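Local coordinates for protein Abbfa_003403 (Acinetobacter baumannii, PDB 4ZXH) that probably builds a peptide product as a four-domain nonribosomal peptide synthetase, combining condensation, adenylation, carrier and thioesterase domains in one chain, at residues 42-47 against 392-397; 68-73 against 148-153; 127-132 against 141-146. One frame throughout, in Å; residues are numbered along the deposited sequence.

Overall arrangement
All three contacts lie within the condensation domain and nest one inside another. From the N terminus, the chain first runs through strand 40-49, whose residues 42-47 contact 392-397, far along the sequence; interaction 1 closes this long loop. Inside it, the turn 68-73 after helix 56-67 meets 148-153, so interaction 2 closes a shorter loop. Innermost is interaction 3, the hairpin of 127-132 and 141-146. Strand 40-49 pairs with strand 138-146, so the strand side of interaction 1 and both strands of interaction 3 belong to one sheet, with backbone bonds such as V43 O to F143 N. Interactions 2 and 3 meet where L71 O accepts from W127 NE1 and M150 packs on I145.

Interaction 1 of 3, residues 42-47 against 392-397; sequences VVAFDV and FPVRQQ
One hydrogen bond joins the two segments, and it runs from backbone to side chain. The N-H of V42 points at OE1 of Q396, with V42 N to Q396 OE1 3.0 Å and an N-H...O angle of 154°; the donor lies in the amide plane, on a lone pair of the oxygen. To offer that oxygen, Q396 sets CG between its own N and carbonyl carbon (chi1 57°) and bends again at chi2 (97°). Glutamine suits the place because its length lets the amide reach the strand's backbone while its CB packs against V42.

The remaining contacts are van der Waals, mostly between apolar groups. V42 and Q396 run antiparallel alongside one another, CB of V42 lying 3.9 Å from CB of Q396. V42 and V394 are set roughly perpendicular, and their CG1 atoms meet at 4.0 Å. The other branch of V394, CG2, stands 4.0 Å from CB of A44. A44 is small enough for the second chain to come in close: its methyl also meets the carbonyl oxygen F392 O at 3.7 Å. F392 rests its CB against the backbone of F45 and D46, while the ring extends beyond the strand.

Within the condensation domain, the contact fastens the start of the loop after strand 387-391 to strand 40-49, its neighbour in the sheet. The loop lies alongside helix 104-115, which touches F392 and V394 through V111, V394 through E112 and V42 through T115. The same V42 and A44 side chains also touch V144 and A142 of the neighbouring strand 138-146.

Interaction 2 of 3, residues 68-73 against 148-153; sequences YPLLRV and ALMDFW
L70 and L149 both carry CG anti to the backbone N (chi1 -175° for L70), which extends them toward each other until they meet tip to tip, with CD1 of L70 3.8 Å from CD1 of L149. M150 instead starts with CG between its N and carbonyl carbon, runs straight through chi2, and turns at chi3 (77°), so that its terminal methyl swings round to the leucines.

The M150 side chain runs aslant to that of L70, and its CE comes 3.5 Å from L70 CD2 and also touches L71 CD2 at 4.0 Å. A flexible methionine suits the spot because its thioether can bend to meet two leucines at once. L149 CD1 is likewise shared: it lies 3.8 Å from V73 CG1 and 3.7 Å from the carbonyl oxygen L70 O. The contact is buried and apolar, and no hydrogen bond crosses it; the 3-10 turn 69-71 is held internally, L71 N bonding to Y68 O at 3.0 Å.

D151 belongs to the HHxxxD signature of condensation domains. It caps helix 152-165 and forms a salt bridge with R285, consistent with the structural role of this aspartate in the family. The contact thus joins the turn between helix 56-67 and strand 73-78 to the active-site loop leading out of strand 138-146, with F180 of helix 179-187 packed on L70 and V73.

Interaction 3 of 3, residues 127-132 against 141-146; sequences WRIHCY and IAFVIH. With PX4 (1,2-dimyristoyl-sn-glycero-3-phosphocholine), chain C.
One face of the F143 ring carries a hydrocarbon chain of the bound phospholipid PX4: C34 sits over the ring centre, 3.4 Å above its plane, and C32 lies 3.4 Å from F143 CZ. I129 runs alongside the phenyl in the same direction and brings CG1 to 3.8 Å from F143 CD1. The indole of W127 has I129 CD1 at its edge, in plane, and PX4 C22 approaches obliquely, 3.6 Å from W127 CE3. On the other side of the sheet, H130 receives R128 and V144 at its ring edge: V144 CG2 is 3.6 Å from H130 CD2, while R128 NE donates to H130 NE2 at 3.0 Å. This bond leans 25° out of the imidazole plane but stays close to that of the guanidinium. With NE2 as acceptor, H130 is probably neutral, which the adjacent cation would promote. R128 also donates through NH2 to Q117 O and makes a cation-pi contact with F119.

The backbones pair antiparallel. R128 with V144 and H130 with A142 are hydrogen-bonded pairs, each joined by two bonds; H130 N to A142 O is 2.8 Å, at 174°. Between and beyond them are the non-hydrogen-bonded pairs of W127 with I145, I129 with F143, and C131 with I141, whose side chains share one face of the sheet, where W127, I129, I141 and F143 meet the lipid. There I141 CD1 fits against C131 SG at 3.6 Å. Bulky branched and aromatic residues suit a surface that lines acyl chains.

This hairpin of strands 127-135 and 138-146 lies within a mixed sheet, flanked by strand 94-98 beside the first and strand 40-49 beside the second, while helix 104-115 packs on H130, Y132 and V144.

Interaction 1 of 3, residues 42-47 against 392-397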
loop_
_atom_site.group_PDB
_atom_site.type_symbol
_atom_site.label_atom_id
_atom_site.label_comp_id
_atom_site.label_asym_id
_atom_site.label_seq_id
_atom_site.Cartn_x
_atom_site.Cartn_y
_atom_site.Cartn_z
ATOM N N VAL A 42 11.663 -27.227 7.891
ATOM C CA VAL A 42 11.115 -28.363 8.604
ATOM C C VAL A 42 11.286 -29.631 7.808
ATOM O O VAL A 42 10.791 -29.731 6.682
ATOM C CB VAL A 42 9.591 -28.209 8.896
ATOM C CG1 VAL A 42 9.058 -29.477 9.585
ATOM C CG2 VAL A 42 9.313 -26.980 9.720
ATOM N N VAL A 43 11.980 -30.598 8.395
ATOM C CA VAL A 43 11.985 -31.953 7.879
ATOM C C VAL A 43 11.333 -32.842 8.953
ATOM O O VAL A 43 11.665 -32.717 10.143
ATOM C CB VAL A 43 13.424 -32.429 7.530
ATOM C CG1 VAL A 43 14.370 -32.221 8.690
ATOM C CG2 VAL A 43 13.425 -33.875 7.143
ATOM N N ALA A 44 10.400 -33.710 8.546
ATOM C CA ALA A 44 9.643 -34.533 9.504
ATOM C C ALA A 44 9.545 -36.009 9.108
ATOM O O ALA A 44 9.555 -36.364 7.916
ATOM C CB ALA A 44 8.241 -33.969 9.685
ATOM N N PHE A 45 9.413 -36.877 10.108
ATOM C CA PHE A 45 9.428 -38.304 9.833
ATOM C C PHE A 45 8.456 -39.070 10.688
ATOM O O PHE A 45 8.193 -38.722 11.836
ATOM C CB PHE A 45 10.833 -38.890 10.029
ATOM C CG PHE A 45 11.874 -38.316 9.105
ATOM C CD1 PHE A 45 11.888 -38.649 7.756
ATOM C CD2 PHE A 45 12.845 -37.455 9.583
ATOM C CE1 PHE A 45 12.846 -38.130 6.894
ATOM C CE2 PHE A 45 13.813 -36.934 8.728
ATOM C CZ PHE A 45 13.813 -37.280 7.380
ATOM N N ASP A 46 7.901 -40.111 10.088
ATOM C CA ASP A 46 7.210 -41.140 10.825
ATOM C C ASP A 46 8.325 -42.009 11.394
ATOM O O ASP A 46 9.216 -42.409 10.648
ATOM C CB ASP A 46 6.269 -41.912 9.899
ATOM C CG ASP A 46 5.317 -42.810 10.646
ATOM O OD1 ASP A 46 5.764 -43.487 11.591
ATOM O OD2 ASP A 46 4.112 -42.804 10.310
ATOM N N VAL A 47 8.330 -42.254 12.703
ATOM C CA VAL A 47 9.393 -43.067 13.292
ATOM C C VAL A 47 8.833 -44.234 14.090
ATOM O O VAL A 47 8.175 -44.025 15.099
ATOM C CB VAL A 47 10.314 -42.246 14.212
ATOM C CG1 VAL A 47 11.453 -43.130 14.727
ATOM C CG2 VAL A 47 10.879 -41.054 13.472
ATOM N N PHE A 392 6.426 -38.091 6.310
ATOM C CA PHE A 392 5.377 -37.324 6.981
ATOM C C PHE A 392 5.355 -35.891 6.413
ATOM O O PHE A 392 6.084 -35.018 6.877
ATOM C CB PHE A 392 5.577 -37.320 8.497
ATOM C CG PHE A 392 4.409 -36.741 9.258
ATOM C CD1 PHE A 392 3.382 -37.553 9.694
ATOM C CD2 PHE A 392 4.339 -35.376 9.529
ATOM C CE1 PHE A 392 2.319 -37.027 10.386
ATOM C CE2 PHE A 392 3.274 -34.835 10.212
ATOM C CZ PHE A 392 2.259 -35.650 10.639
ATOM N N PRO A 393 4.520 -35.642 5.393
ATOM C CA PRO A 393 4.541 -34.310 4.770
ATOM C C PRO A 393 4.025 -33.205 5.675
ATOM O O PRO A 393 3.056 -33.358 6.412
ATOM C CB PRO A 393 3.631 -34.476 3.557
ATOM C CG PRO A 393 3.598 -35.979 3.303
ATOM C CD PRO A 393 3.665 -36.591 4.656
ATOM N N VAL A 394 4.695 -32.070 5.601
ATOM C CA VAL A 394 4.375 -30.921 6.416
ATOM C C VAL A 394 4.475 -29.644 5.575
ATOM O O VAL A 394 5.529 -29.358 5.005
ATOM C CB VAL A 394 5.332 -30.824 7.632
ATOM C CG1 VAL A 394 5.230 -29.475 8.268
ATOM C CG2 VAL A 394 4.989 -31.871 8.651
ATOM N N ARG A 395 3.388 -28.884 5.474
ATOM C CA ARG A 395 3.499 -27.543 4.919
ATOM C C ARG A 395 4.612 -26.775 5.660
ATOM O O ARG A 395 4.662 -26.774 6.887
ATOM C CB ARG A 395 2.175 -26.800 5.025
ATOM C CG ARG A 395 1.092 -27.268 4.052
ATOM C CD ARG A 395 -0.285 -26.661 4.412
ATOM N NE ARG A 395 -0.273 -25.198 4.486
ATOM C CZ ARG A 395 -1.300 -24.446 4.877
ATOM N NH1 ARG A 395 -2.446 -24.999 5.245
ATOM N NH2 ARG A 395 -1.177 -23.128 4.897
ATOM N N GLN A 396 5.529 -26.155 4.926
ATOM C CA GLN A 396 6.614 -25.429 5.581
ATOM C C GLN A 396 7.208 -24.327 4.690
ATOM O O GLN A 396 7.005 -24.310 3.471
ATOM C CB GLN A 396 7.706 -26.410 6.035
ATOM C CG GLN A 396 8.302 -27.258 4.946
ATOM C CD GLN A 396 9.596 -26.665 4.448
ATOM O OE1 GLN A 396 10.538 -26.449 5.227
ATOM N NE2 GLN A 396 9.642 -26.346 3.153
ATOM N N GLN A 397 7.942 -23.416 5.322
ATOM C CA GLN A 397 8.396 -22.161 4.702
ATOM C C GLN A 397 7.328 -21.509 3.811
ATOM O O GLN A 397 7.490 -21.394 2.590
ATOM C CB GLN A 397 9.668 -22.357 3.862
ATOM C CG GLN A 397 10.680 -23.379 4.376
ATOM C CD GLN A 397 12.123 -23.141 3.943
ATOM O OE1 GLN A 397 12.425 -22.260 3.157
ATOM N NE2 GLN A 397 12.988 -24.044 4.355
#

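Interaction 2 of 3, residues 68-73 against 148-153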
loop_
_atom_site.group_PDB
_atom_site.type_symbol
_atom_site.label_atom_id
_atom_site.label_comp_id
_atom_site.label_asym_id
_atom_site.label_seq_id
_atom_site.Cartn_x
_atom_site.Cartn_y
_atom_site.Cartn_z
ATOM N N TYR A 68 29.175 -30.098 16.486
ATOM C CA TYR A 68 28.855 -29.052 15.513
ATOM C C TYR A 68 28.485 -27.742 16.218
ATOM O O TYR A 68 27.325 -27.519 16.574
ATOM C CB TYR A 68 27.718 -29.511 14.583
ATOM C CG TYR A 68 28.008 -30.843 13.923
ATOM C CD1 TYR A 68 29.259 -31.101 13.345
ATOM C CD2 TYR A 68 27.051 -31.857 13.899
ATOM C CE1 TYR A 68 29.540 -32.325 12.746
ATOM C CE2 TYR A 68 27.323 -33.093 13.307
ATOM C CZ TYR A 68 28.569 -33.324 12.733
ATOM O OH TYR A 68 28.834 -34.553 12.147
ATOM N N PRO A 69 29.487 -26.872 16.428
ATOM C CA PRO A 69 29.315 -25.607 17.156
ATOM C C PRO A 69 28.196 -24.723 16.597
ATOM O O PRO A 69 27.616 -23.950 17.350
ATOM C CB PRO A 69 30.670 -24.931 16.992
ATOM C CG PRO A 69 31.630 -26.076 16.844
ATOM C CD PRO A 69 30.892 -27.099 16.041
ATOM N N LEU A 70 27.891 -24.849 15.310
ATOM C CA LEU A 70 26.810 -24.083 14.700
ATOM C C LEU A 70 25.523 -24.245 15.484
ATOM O O LEU A 70 24.791 -23.286 15.688
ATOM C CB LEU A 70 26.594 -24.512 13.247
ATOM C CG LEU A 70 25.577 -23.723 12.416
ATOM C CD1 LEU A 70 25.947 -22.267 12.331
ATOM C CD2 LEU A 70 25.542 -24.273 11.026
ATOM N N LEU A 71 25.273 -25.462 15.952
ATOM C CA LEU A 71 24.059 -25.779 16.682
ATOM C C LEU A 71 23.947 -25.075 18.037
ATOM O O LEU A 71 22.904 -25.147 18.679
ATOM C CB LEU A 71 23.962 -27.293 16.875
ATOM C CG LEU A 71 23.641 -28.101 15.610
ATOM C CD1 LEU A 71 23.529 -29.574 15.903
ATOM C CD2 LEU A 71 22.344 -27.609 14.980
ATOM N N ARG A 72 25.010 -24.400 18.468
ATOM C CA ARG A 72 25.018 -23.681 19.741
ATOM C C ARG A 72 25.102 -22.155 19.525
ATOM O O ARG A 72 25.583 -21.409 20.379
ATOM C CB ARG A 72 26.181 -24.179 20.623
ATOM C CG ARG A 72 26.171 -25.708 20.874
ATOM C CD ARG A 72 27.258 -26.237 21.841
ATOM N NE ARG A 72 28.629 -25.827 21.509
ATOM C CZ ARG A 72 29.475 -26.535 20.768
ATOM N NH1 ARG A 72 29.112 -27.707 20.270
ATOM N NH2 ARG A 72 30.696 -26.076 20.530
ATOM N N VAL A 73 24.612 -21.692 18.378
ATOM C CA VAL A 73 24.690 -20.280 17.998
ATOM C C VAL A 73 23.429 -19.468 18.353
ATOM O O VAL A 73 22.318 -19.983 18.306
ATOM C CB VAL A 73 24.973 -20.177 16.476
ATOM C CG1 VAL A 73 24.541 -18.841 15.895
ATOM C CG2 VAL A 73 26.437 -20.439 16.196
ATOM N N ALA A 148 17.973 -18.589 8.892
ATOM C CA ALA A 148 19.097 -17.716 9.251
ATOM C C ALA A 148 20.290 -18.515 9.771
ATOM O O ALA A 148 21.435 -18.049 9.683
ATOM C CB ALA A 148 18.679 -16.670 10.292
ATOM N N LEU A 149 20.040 -19.719 10.292
ATOM C CA LEU A 149 21.117 -20.520 10.865
ATOM C C LEU A 149 21.779 -21.383 9.800
ATOM O O LEU A 149 23.005 -21.443 9.723
ATOM C CB LEU A 149 20.605 -21.397 12.005
ATOM C CG LEU A 149 21.710 -22.115 12.796
ATOM C CD1 LEU A 149 22.577 -21.134 13.636
ATOM C CD2 LEU A 149 21.162 -23.256 13.670
ATOM N N MET A 150 20.984 -22.067 8.981
ATOM C CA MET A 150 21.582 -22.899 7.938
ATOM C C MET A 150 20.606 -23.121 6.800
ATOM O O MET A 150 19.413 -22.884 6.936
ATOM C CB MET A 150 22.089 -24.249 8.502
ATOM C CG MET A 150 21.065 -25.178 9.200
ATOM S SD MET A 150 21.769 -26.777 9.810
ATOM C CE MET A 150 22.605 -26.239 11.282
ATOM N N ASP A 151 21.130 -23.542 5.660
ATOM C CA ASP A 151 20.299 -23.806 4.505
ATOM C C ASP A 151 19.946 -25.298 4.406
ATOM O O ASP A 151 20.327 -26.098 5.251
ATOM C CB ASP A 151 21.011 -23.323 3.239
ATOM C CG ASP A 151 22.402 -23.874 3.122
ATOM O OD1 ASP A 151 22.660 -24.932 3.731
ATOM O OD2 ASP A 151 23.238 -23.259 2.417
ATOM N N PHE A 152 19.221 -25.650 3.355
ATOM C CA PHE A 152 18.785 -27.010 3.113
ATOM C C PHE A 152 19.956 -27.949 2.811
ATOM O O PHE A 152 19.988 -29.073 3.328
ATOM C CB PHE A 152 17.783 -27.026 1.964
ATOM C CG PHE A 152 16.983 -28.286 1.875
ATOM C CD1 PHE A 152 16.048 -28.602 2.857
ATOM C CD2 PHE A 152 17.151 -29.154 0.798
ATOM C CE1 PHE A 152 15.305 -29.778 2.775
ATOM C CE2 PHE A 152 16.411 -30.321 0.705
ATOM C CZ PHE A 152 15.490 -30.634 1.698
ATOM N N TRP A 153 20.913 -27.503 1.991
ATOM C CA TRP A 153 22.109 -28.315 1.742
ATOM C C TRP A 153 22.673 -28.765 3.104
ATOM O O TRP A 153 23.072 -29.918 3.261
ATOM C CB TRP A 153 23.151 -27.540 0.913
ATOM C CG TRP A 153 24.391 -28.309 0.471
ATOM C CD1 TRP A 153 25.616 -28.287 1.068
ATOM C CD2 TRP A 153 24.524 -29.172 -0.666
ATOM N NE1 TRP A 153 26.500 -29.074 0.389
ATOM C CE2 TRP A 153 25.858 -29.639 -0.678
ATOM C CE3 TRP A 153 23.643 -29.621 -1.659
ATOM C CZ2 TRP A 153 26.332 -30.536 -1.651
ATOM C CZ3 TRP A 153 24.120 -30.517 -2.630
ATOM C CH2 TRP A 153 25.449 -30.960 -2.614
#

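Interaction 3 of 3, residues 127-132 against 141-146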
loop_
_atom_site.group_PDB
_atom_site.type_symbol
_atom_site.label_atom_id
_atom_site.label_comp_id
_atom_site.label_asym_id
_atom_site.label_seq_id
_atom_site.Cartn_x
_atom_site.Cartn_y
_atom_site.Cartn_z
ATOM N N TRP A 127 16.871 -23.787 16.779
ATOM C CA TRP A 127 16.276 -24.981 16.218
ATOM C C TRP A 127 15.468 -25.676 17.307
ATOM O O TRP A 127 15.691 -25.432 18.495
ATOM C CB TRP A 127 17.355 -25.901 15.646
ATOM C CG TRP A 127 18.466 -26.175 16.604
ATOM C CD1 TRP A 127 19.556 -25.389 16.846
ATOM C CD2 TRP A 127 18.612 -27.330 17.434
ATOM N NE1 TRP A 127 20.369 -25.979 17.790
ATOM C CE2 TRP A 127 19.813 -27.178 18.162
ATOM C CE3 TRP A 127 17.852 -28.485 17.630
ATOM C CZ2 TRP A 127 20.264 -28.136 19.077
ATOM C CZ3 TRP A 127 18.308 -29.450 18.544
ATOM C CH2 TRP A 127 19.493 -29.263 19.255
ATOM N N ARG A 128 14.505 -26.503 16.897
ATOM C CA ARG A 128 13.634 -27.240 17.818
ATOM C C ARG A 128 13.339 -28.623 17.281
ATOM O O ARG A 128 13.389 -28.863 16.071
ATOM C CB ARG A 128 12.310 -26.537 18.018
ATOM C CG ARG A 128 12.392 -25.121 18.478
ATOM C CD ARG A 128 11.013 -24.684 18.892
ATOM N NE ARG A 128 10.038 -24.759 17.806
ATOM C CZ ARG A 128 9.632 -23.694 17.115
ATOM N NH1 ARG A 128 10.136 -22.499 17.400
ATOM N NH2 ARG A 128 8.714 -23.816 16.162
ATOM N N ILE A 129 13.000 -29.525 18.191
ATOM C CA ILE A 129 12.516 -30.839 17.823
ATOM C C ILE A 129 11.142 -31.037 18.427
ATOM O O ILE A 129 10.977 -30.882 19.642
ATOM C CB ILE A 129 13.451 -31.948 18.319
ATOM C CG1 ILE A 129 14.835 -31.770 17.710
ATOM C CG2 ILE A 129 12.861 -33.311 17.985
ATOM C CD1 ILE A 129 15.905 -32.536 18.432
ATOM N N HIS A 130 10.160 -31.371 17.595
ATOM C CA HIS A 130 8.795 -31.588 18.075
ATOM C C HIS A 130 8.452 -33.067 17.967
ATOM O O HIS A 130 8.471 -33.606 16.869
ATOM C CB HIS A 130 7.791 -30.768 17.264
ATOM C CG HIS A 130 7.882 -29.286 17.466
ATOM N ND1 HIS A 130 7.112 -28.612 18.390
ATOM C CD2 HIS A 130 8.612 -28.340 16.827
ATOM C CE1 HIS A 130 7.384 -27.318 18.330
ATOM N NE2 HIS A 130 8.292 -27.124 17.391
ATOM N N CYS A 131 8.135 -33.721 19.081
ATOM C CA CYS A 131 7.821 -35.157 19.060
ATOM C C CYS A 131 6.376 -35.469 19.418
ATOM O O CYS A 131 5.789 -34.827 20.275
ATOM C CB CYS A 131 8.724 -35.927 20.016
ATOM S SG CYS A 131 10.443 -35.551 19.811
ATOM N N TYR A 132 5.820 -36.487 18.772
ATOM C CA TYR A 132 4.448 -36.877 19.000
ATOM C C TYR A 132 4.337 -38.381 19.060
ATOM O O TYR A 132 4.770 -39.075 18.143
ATOM C CB TYR A 132 3.558 -36.350 17.893
ATOM C CG TYR A 132 3.707 -34.877 17.636
ATOM C CD1 TYR A 132 2.856 -33.949 18.233
ATOM C CD2 TYR A 132 4.680 -34.411 16.774
ATOM C CE1 TYR A 132 2.990 -32.598 17.983
ATOM C CE2 TYR A 132 4.820 -33.067 16.515
ATOM C CZ TYR A 132 3.980 -32.173 17.116
ATOM O OH TYR A 132 4.151 -30.848 16.848
ATOM N N ILE A 141 8.239 -37.151 14.364
ATOM C CA ILE A 141 9.331 -36.323 14.845
ATOM C C ILE A 141 9.566 -35.247 13.821
ATOM O O ILE A 141 9.836 -35.560 12.664
ATOM C CB ILE A 141 10.626 -37.126 15.041
ATOM C CG1 ILE A 141 10.357 -38.382 15.846
ATOM C CG2 ILE A 141 11.663 -36.303 15.774
ATOM C CD1 ILE A 141 9.966 -38.110 17.285
ATOM N N ALA A 142 9.472 -33.986 14.227
ATOM C CA ALA A 142 9.680 -32.884 13.288
ATOM C C ALA A 142 10.815 -31.996 13.759
ATOM O O ALA A 142 10.802 -31.488 14.886
ATOM C CB ALA A 142 8.404 -32.068 13.109
ATOM N N PHE A 143 11.800 -31.827 12.884
ATOM C CA PHE A 143 12.949 -30.986 13.148
ATOM C C PHE A 143 12.715 -29.633 12.497
ATOM O O PHE A 143 12.444 -29.573 11.300
ATOM C CB PHE A 143 14.221 -31.619 12.594
ATOM C CG PHE A 143 14.521 -32.968 13.156
ATOM C CD1 PHE A 143 15.392 -33.110 14.221
ATOM C CD2 PHE A 143 13.927 -34.105 12.623
ATOM C CE1 PHE A 143 15.675 -34.355 14.743
ATOM C CE2 PHE A 143 14.203 -35.346 13.150
ATOM C CZ PHE A 143 15.076 -35.462 14.217
ATOM N N VAL A 144 12.817 -28.563 13.284
ATOM C CA VAL A 144 12.633 -27.194 12.799
ATOM C C VAL A 144 13.923 -26.394 12.939
ATOM O O VAL A 144 14.437 -26.238 14.051
ATOM C CB VAL A 144 11.557 -26.448 13.576
ATOM C CG1 VAL A 144 11.143 -25.224 12.816
ATOM C CG2 VAL A 144 10.369 -27.324 13.808
ATOM N N ILE A 145 14.445 -25.883 11.830
ATOM C CA ILE A 145 15.654 -25.070 11.890
ATOM C C ILE A 145 15.416 -23.756 11.174
ATOM O O ILE A 145 14.982 -23.742 10.019
ATOM C CB ILE A 145 16.882 -25.760 11.231
ATOM C CG1 ILE A 145 17.217 -27.070 11.901
ATOM C CG2 ILE A 145 18.078 -24.896 11.370
ATOM C CD1 ILE A 145 16.684 -28.288 11.195
ATOM N N HIS A 146 15.715 -22.647 11.831
ATOM C CA HIS A 146 15.537 -21.362 11.179
ATOM C C HIS A 146 16.583 -21.158 10.085
ATOM O O HIS A 146 17.775 -21.451 10.274
ATOM C CB HIS A 146 15.603 -20.238 12.193
ATOM C CG HIS A 146 15.093 -18.938 11.666
ATOM N ND1 HIS A 146 15.835 -18.140 10.826
ATOM C CD2 HIS A 146 13.909 -18.306 11.843
ATOM C CE1 HIS A 146 15.136 -17.060 10.523
ATOM N NE2 HIS A 146 13.962 -17.139 11.122
HETATM O O1 PX4 C . 10.351 -40.898 27.061
HETATM O O2 PX4 C . 8.681 -42.495 25.855
HETATM P P1 PX4 C . 10.101 -42.059 26.123
HETATM O O3 PX4 C . 10.962 -43.350 26.575
HETATM C C1 PX4 C . 11.313 -43.656 27.926
HETATM C C2 PX4 C . 11.887 -45.076 27.965
HETATM N N1 PX4 C . 12.499 -45.424 29.267
HETATM C C3 PX4 C . 11.720 -44.857 30.382
HETATM C C4 PX4 C . 12.537 -46.890 29.402
HETATM C C5 PX4 C . 13.879 -44.920 29.320
HETATM O O4 PX4 C . 10.819 -41.754 24.706
HETATM C C6 PX4 C . 10.150 -41.787 23.441
HETATM C C7 PX4 C . 10.845 -40.801 22.508
HETATM C C8 PX4 C . 11.352 -39.684 23.416
HETATM O O5 PX4 C . 12.029 -38.686 22.657
HETATM C C9 PX4 C . 13.167 -37.956 23.203
HETATM O O6 PX4 C . 13.667 -38.299 24.260
HETATM C C10 PX4 C . 13.729 -36.781 22.445
HETATM C C11 PX4 C . 15.023 -37.155 21.736
HETATM C C12 PX4 C . 14.878 -36.893 20.245
HETATM C C13 PX4 C . 16.201 -36.381 19.691
HETATM C C14 PX4 C . 16.671 -37.260 18.544
HETATM C C15 PX4 C . 18.142 -36.982 18.294
HETATM C C16 PX4 C . 18.347 -36.530 16.863
HETATM C C17 PX4 C . 19.756 -36.000 16.671
HETATM C C18 PX4 C . 19.803 -34.500 16.959
HETATM C C19 PX4 C . 19.895 -33.677 15.685
HETATM C C20 PX4 C . 19.415 -32.254 15.949
HETATM C C21 PX4 C . 19.606 -31.377 14.710
HETATM C C22 PX4 C . 18.591 -30.247 14.627
HETATM O O7 PX4 C . 11.943 -41.421 21.818
HETATM C C23 PX4 C . 11.952 -41.142 20.376
HETATM O O8 PX4 C . 10.884 -40.893 19.850
HETATM C C24 PX4 C . 13.255 -41.141 19.570
HETATM C C25 PX4 C . 13.114 -40.865 18.063
HETATM C C26 PX4 C . 14.471 -40.696 17.355
HETATM C C27 PX4 C . 14.344 -40.316 15.866
HETATM C C28 PX4 C . 15.681 -40.194 15.128
HETATM C C29 PX4 C . 15.541 -39.811 13.644
HETATM C C30 PX4 C . 16.884 -39.752 12.900
HETATM C C31 PX4 C . 16.977 -38.734 11.737
HETATM C C32 PX4 C . 17.196 -37.308 12.266
HETATM C C33 PX4 C . 17.791 -36.291 11.281
HETATM C C34 PX4 C . 17.514 -34.851 11.725
HETATM C C35 PX4 C . 18.565 -33.808 11.331
HETATM C C36 PX4 C . 17.977 -32.707 10.463
#